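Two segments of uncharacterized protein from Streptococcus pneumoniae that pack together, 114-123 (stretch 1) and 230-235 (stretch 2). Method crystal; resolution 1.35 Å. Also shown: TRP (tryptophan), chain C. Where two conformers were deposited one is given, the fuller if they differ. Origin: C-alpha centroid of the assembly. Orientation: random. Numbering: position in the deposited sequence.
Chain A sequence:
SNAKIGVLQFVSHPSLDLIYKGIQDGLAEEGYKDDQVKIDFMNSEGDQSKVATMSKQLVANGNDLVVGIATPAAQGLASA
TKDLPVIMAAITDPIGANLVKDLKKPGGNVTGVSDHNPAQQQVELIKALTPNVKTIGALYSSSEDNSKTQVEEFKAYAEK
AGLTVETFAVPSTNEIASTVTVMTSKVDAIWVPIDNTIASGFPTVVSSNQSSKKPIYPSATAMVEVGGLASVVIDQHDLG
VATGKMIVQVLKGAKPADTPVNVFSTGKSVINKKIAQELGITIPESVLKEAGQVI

Stretch 1 114-123: SDHNPAQQQV
Stretch 2 (230-235) ASVVID

Stretch 1 leaves a strand at S114 and D115, turns through H116, N117 and P118, and enters a helix at A119. P118 is the N-cap residue. Q122 N bonds to P118 O at 3.0 Å and V123 N to A119 O at 2.9 Å. Stretch 2 is a strand from A230 to V233, followed by I234 and D235 in a loop. Helix and strand run nearly antiparallel, at 157°, and their axes approach to 7.6 Å. In register, Q122 CA lies 5.6 Å from V232 CA, and D115 CA 6.9 Å from I234 CA. The contact buries 342 Å² in total.

V232 covers the most surface. It is extended (phi/psi -128/123), with chi1 t, and its CA-to-CB bond points toward stretch 1. Its CG1 meets P118 CG at 3.8 Å, an apolar contact against a ring with C-gamma endo pucker. Its CG2 lies 3.8 Å from Q121 O. V233, next along the strand, points away.

I234 comes second. Its phi/psi is -92/149, with chi1 m and chi2 t. CD1 reaches the strand end of stretch 1, 3.7 Å from D115 CB and 3.2 Å from H116 O. The D115 carboxylate turns to the ligand instead: tryptophan N donates to D115 OD2 at 2.7 Å.

Q122 supplies the direct hydrogen bond. Its CA-to-CB bond points sideways, but chi1 m and chi2 t bring the amide to the strand. NE2 donates to V232 O at 3.0 Å, with an angle of 156°. N117, chi1 t, holds this amide in a paired arrangement: Q122 NE2 donates to N117 OD1 and N117 ND2 to Q122 OE1, both at 2.9 Å. Water 1 completes the link, donating to N117 OD1 and to V232 O, each at 2.8 Å. V232 O thus accepts from both an amide and a water.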

ATOM      1  N   SER A 114      -8.437  -5.124   0.420  1.00  5.74           N
ATOM      2  CA  SER A 114      -7.676  -4.435   1.455  1.00  5.95           C
ATOM      3  C   SER A 114      -6.381  -5.171   1.757  1.00  5.84           C
ATOM      4  O   SER A 114      -6.400  -6.404   1.933  1.00  6.55           O
ATOM      5  CB  SER A 114      -8.525  -4.371   2.731  1.00  6.22           C
ATOM      6  OG  SER A 114      -7.764  -3.923   3.846  1.00  7.64           O
ATOM      7  N   ASP A 115      -5.260  -4.432   1.780  1.00  5.67           N
ATOM      8  CA  ASP A 115      -3.944  -4.977   2.133  1.00  5.57           C
ATOM      9  C   ASP A 115      -3.550  -4.533   3.539  1.00  5.71           C
ATOM     10  O   ASP A 115      -3.032  -3.425   3.754  1.00  6.65           O
ATOM     11  CB  ASP A 115      -2.893  -4.558   1.075  1.00  6.49           C
ATOM     12  CG  ASP A 115      -2.854  -3.057   0.785  1.00  6.78           C
ATOM     13  OD1 ASP A 115      -3.909  -2.388   0.811  1.00  6.34           O
ATOM     14  OD2 ASP A 115      -1.741  -2.557   0.429  1.00  6.32           O
ATOM     15  N   HIS A 116      -3.828  -5.395   4.518  1.00  6.31           N
ATOM     16  CA  HIS A 116      -3.479  -5.149   5.911  1.00  6.32           C
ATOM     17  C   HIS A 116      -1.976  -5.341   6.129  1.00  6.69           C
ATOM     18  O   HIS A 116      -1.403  -6.356   5.727  1.00  8.21           O
ATOM     19  CB  HIS A 116      -4.263  -6.127   6.797  1.00  7.50           C
ATOM     20  CG  HIS A 116      -3.952  -5.988   8.252  1.00  8.58           C
ATOM     21  ND1 HIS A 116      -3.095  -6.836   8.923  1.00 11.59           N
ATOM     22  CD2 HIS A 116      -4.363  -5.072   9.159  1.00 12.16           C
ATOM     23  CE1 HIS A 116      -2.992  -6.443  10.183  1.00 12.49           C
ATOM     24  NE2 HIS A 116      -3.748  -5.379  10.349  1.00 13.78           N
ATOM     25  N   ASN A 117      -1.325  -4.381   6.766  1.00  5.75           N
ATOM     26  CA  ASN A 117       0.114  -4.502   7.003  1.00  6.29           C
ATOM     27  C   ASN A 117       0.470  -5.500   8.097  1.00  6.39           C
ATOM     28  O   ASN A 117      -0.055  -5.401   9.206  1.00  5.82           O
ATOM     29  CB  ASN A 117       0.715  -3.148   7.371  1.00  5.41           C
ATOM     30  CG  ASN A 117       2.238  -3.200   7.397  1.00  4.75           C
ATOM     31  OD1 ASN A 117       2.856  -3.588   6.374  1.00  5.23           O
ATOM     32  ND2 ASN A 117       2.857  -2.852   8.524  1.00  5.30           N
ATOM     33  N   PRO A 118       1.367  -6.468   7.807  1.00  6.02           N
ATOM     34  CA  PRO A 118       1.679  -7.498   8.812  1.00  6.57           C
ATOM     35  C   PRO A 118       2.713  -6.991   9.817  1.00  7.00           C
ATOM     36  O   PRO A 118       3.893  -7.375   9.809  1.00  6.53           O
ATOM     37  CB  PRO A 118       2.199  -8.671   7.975  1.00  7.32           C
ATOM     38  CG  PRO A 118       2.670  -8.087   6.743  1.00  8.72           C
ATOM     39  CD  PRO A 118       1.895  -6.819   6.477  1.00  6.35           C
ATOM     40  N   ALA A 119       2.237  -6.130  10.710  1.00  6.56           N
ATOM     41  CA  ALA A 119       3.109  -5.474  11.662  1.00  6.82           C
ATOM     42  C   ALA A 119       3.821  -6.446  12.597  1.00  6.30           C
ATOM     43  O   ALA A 119       5.007  -6.282  12.860  1.00  5.40           O
ATOM     44  CB  ALA A 119       2.327  -4.439  12.467  1.00  7.99           C
ATOM     45  N   GLN A 120       3.095  -7.412  13.145  1.00  6.01           N
ATOM     46  CA  GLN A 120       3.719  -8.371  14.057  1.00  6.45           C
ATOM     47  C   GLN A 120       4.895  -9.076  13.395  1.00  5.78           C
ATOM     48  O   GLN A 120       5.982  -9.193  13.987  1.00  5.85           O
ATOM     49  CB  GLN A 120       2.691  -9.385  14.571  1.00  6.81           C
ATOM     50  CG  GLN A 120       3.299 -10.475  15.469  1.00 10.81           C
ATOM     51  CD  GLN A 120       2.277 -11.469  16.001  1.00 15.47           C
ATOM     52  OE1 GLN A 120       1.078 -11.184  16.049  1.00 17.80           O
ATOM     53  NE2 GLN A 120       2.750 -12.644  16.405  1.00 17.54           N
ATOM     54  N   GLN A 121       4.674  -9.542  12.173  1.00  5.85           N
ATOM     55  CA  GLN A 121       5.735 -10.228  11.430  0.50  5.98           C
ATOM     56  C   GLN A 121       6.901  -9.322  11.094  1.00  6.41           C
ATOM     57  O   GLN A 121       8.057  -9.762  11.105  1.00  6.32           O
ATOM     58  CB  GLN A 121       5.211 -10.882  10.158  0.50  5.55           C
ATOM     59  CG  GLN A 121       4.390 -12.141  10.361  0.50  6.04           C
ATOM     60  CD  GLN A 121       3.832 -12.611   9.043  0.50  7.50           C
ATOM     61  OE1 GLN A 121       2.707 -12.263   8.682  0.50  9.83           O
ATOM     62  NE2 GLN A 121       4.635 -13.362   8.285  0.50  6.42           N
ATOM     63  N   GLN A 122       6.635  -8.048  10.823  1.00  6.00           N
ATOM     64  CA  GLN A 122       7.719  -7.103  10.575  1.00  6.66           C
ATOM     65  C   GLN A 122       8.547  -6.892  11.831  1.00  6.64           C
ATOM     66  O   GLN A 122       9.783  -6.863  11.750  1.00  7.24           O
ATOM     67  CB  GLN A 122       7.163  -5.785  10.050  1.00  6.99           C
ATOM     68  CG  GLN A 122       6.634  -5.928   8.637  1.00  7.25           C
ATOM     69  CD  GLN A 122       5.872  -4.717   8.148  1.00  6.02           C
ATOM     70  OE1 GLN A 122       5.631  -3.768   8.895  1.00  6.64           O
ATOM     71  NE2 GLN A 122       5.472  -4.757   6.887  1.00  7.03           N
ATOM     72  N   VAL A 123       7.877  -6.728  12.977  1.00  5.88           N
ATOM     73  CA  VAL A 123       8.614  -6.605  14.240  1.00  6.62           C
ATOM     74  C   VAL A 123       9.477  -7.845  14.489  1.00  6.59           C
ATOM     75  O   VAL A 123      10.648  -7.720  14.836  1.00  6.78           O
ATOM     76  CB  VAL A 123       7.663  -6.302  15.423  1.00  6.26           C
ATOM     77  CG1 VAL A 123       8.373  -6.482  16.745  1.00  7.04           C
ATOM     78  CG2 VAL A 123       7.128  -4.887  15.295  1.00  7.98           C
ATOM     79  N   ALA A 230      14.803  -5.201   4.147  1.00  6.65           N
ATOM     80  CA  ALA A 230      13.871  -6.310   4.206  1.00  6.42           C
ATOM     81  C   ALA A 230      12.520  -5.791   4.642  1.00  5.86           C
ATOM     82  O   ALA A 230      12.375  -4.668   5.137  1.00  5.85           O
ATOM     83  CB  ALA A 230      14.368  -7.356   5.222  1.00  6.76           C
ATOM     84  N   SER A 231      11.504  -6.614   4.416  1.00  4.85           N
ATOM     85  CA  SER A 231      10.176  -6.367   4.950  1.00  4.80           C
ATOM     86  C   SER A 231       9.356  -7.655   4.949  1.00  3.87           C
ATOM     87  O   SER A 231       9.873  -8.724   4.614  1.00  3.77           O
ATOM     88  CB  SER A 231       9.457  -5.243   4.188  1.00  5.40           C
ATOM     89  OG  SER A 231       8.263  -4.883   4.872  1.00  5.38           O
ATOM     90  N   VAL A 232       8.080  -7.530   5.304  1.00  4.36           N
ATOM     91  CA  VAL A 232       7.085  -8.606   5.167  1.00  4.05           C
ATOM     92  C   VAL A 232       5.928  -7.971   4.411  1.00  4.09           C
ATOM     93  O   VAL A 232       5.397  -6.943   4.854  1.00  4.57           O
ATOM     94  CB  VAL A 232       6.635  -9.180   6.518  1.00  3.98           C
ATOM     95  CG1 VAL A 232       5.699 -10.351   6.293  1.00  5.38           C
ATOM     96  CG2 VAL A 232       7.866  -9.601   7.349  1.00  5.92           C
ATOM     97  N   VAL A 233       5.571  -8.560   3.269  1.00  4.76           N
ATOM     98  CA  VAL A 233       4.733  -7.862   2.294  1.00  5.20           C
ATOM     99  C   VAL A 233       3.700  -8.772   1.667  1.00  5.00           C
ATOM    100  O   VAL A 233       3.871  -9.984   1.607  1.00  5.03           O
ATOM    101  CB  VAL A 233       5.597  -7.220   1.163  1.00  5.65           C
ATOM    102  CG1 VAL A 233       6.549  -6.175   1.760  1.00  6.78           C
ATOM    103  CG2 VAL A 233       6.392  -8.285   0.406  1.00  6.49           C
ATOM    104  N   ILE A 234       2.638  -8.134   1.196  1.00  6.07           N
ATOM    105  CA  ILE A 234       1.593  -8.828   0.459  0.50  6.22           C
ATOM    106  C   ILE A 234       1.897  -8.771  -1.025  1.00  6.31           C
ATOM    107  O   ILE A 234       2.514  -7.812  -1.515  1.00  6.10           O
ATOM    108  CB  ILE A 234       0.264  -8.182   0.730  0.50  6.69           C
ATOM    109  CG1 ILE A 234      -0.065  -8.356   2.201  0.50  6.51           C
ATOM    110  CG2 ILE A 234      -0.834  -8.794  -0.121  0.50  6.37           C
ATOM    111  CD1 ILE A 234      -0.953  -7.289   2.681  0.50  6.81           C
ATOM    112  N   ASP A 235       1.483  -9.809  -1.751  1.00  5.84           N
ATOM    113  CA  ASP A 235       1.745  -9.888  -3.192  1.00  5.97           C
ATOM    114  C   ASP A 235       0.861  -8.890  -3.953  1.00  5.53           C
ATOM    115  O   ASP A 235      -0.368  -8.994  -3.934  1.00  6.12           O
ATOM    116  CB  ASP A 235       1.514 -11.338  -3.641  1.00  5.76           C
ATOM    117  CG  ASP A 235       1.878 -11.599  -5.082  1.00  6.59           C
ATOM    118  OD1 ASP A 235       1.283 -10.987  -5.986  1.00  6.18           O
ATOM    119  OD2 ASP A 235       2.709 -12.505  -5.322  1.00 11.31           O
TER
HETATM  120  N   TRP C   1      -2.559   0.053   0.593  1.00  8.29           N
HETATM  121  CA  TRP C   1      -2.169   1.444   0.219  1.00  8.97           C
HETATM  122  C   TRP C   1      -3.259   2.397   0.589  1.00  8.94           C
HETATM  123  O   TRP C   1      -3.323   3.506   0.051  1.00  8.77           O
HETATM  124  CB  TRP C   1      -1.843   1.506  -1.282  1.00  8.71           C
HETATM  125  CG  TRP C   1      -0.688   0.602  -1.635  1.00  7.83           C
HETATM  126  CD1 TRP C   1      -0.744  -0.669  -2.206  1.00  8.47           C
HETATM  127  CD2 TRP C   1       0.733   0.886  -1.406  1.00  8.23           C
HETATM  128  NE1 TRP C   1       0.530  -1.167  -2.348  1.00  8.55           N
HETATM  129  CE2 TRP C   1       1.438  -0.308  -1.881  1.00  8.59           C
HETATM  130  CE3 TRP C   1       1.392   1.956  -0.850  1.00  8.21           C
HETATM  131  CZ2 TRP C   1       2.817  -0.334  -1.779  1.00  8.72           C
HETATM  132  CZ3 TRP C   1       2.779   1.895  -0.756  1.00  9.20           C
HETATM  133  CH2 TRP C   1       3.468   0.759  -1.226  1.00  8.94           C
HETATM  134  OXT TRP C   1      -4.095   2.059   1.439  1.00  8.45           O
HETATM  135  O   HOH W   1       3.619  -4.896   4.024  1.00  7.16           O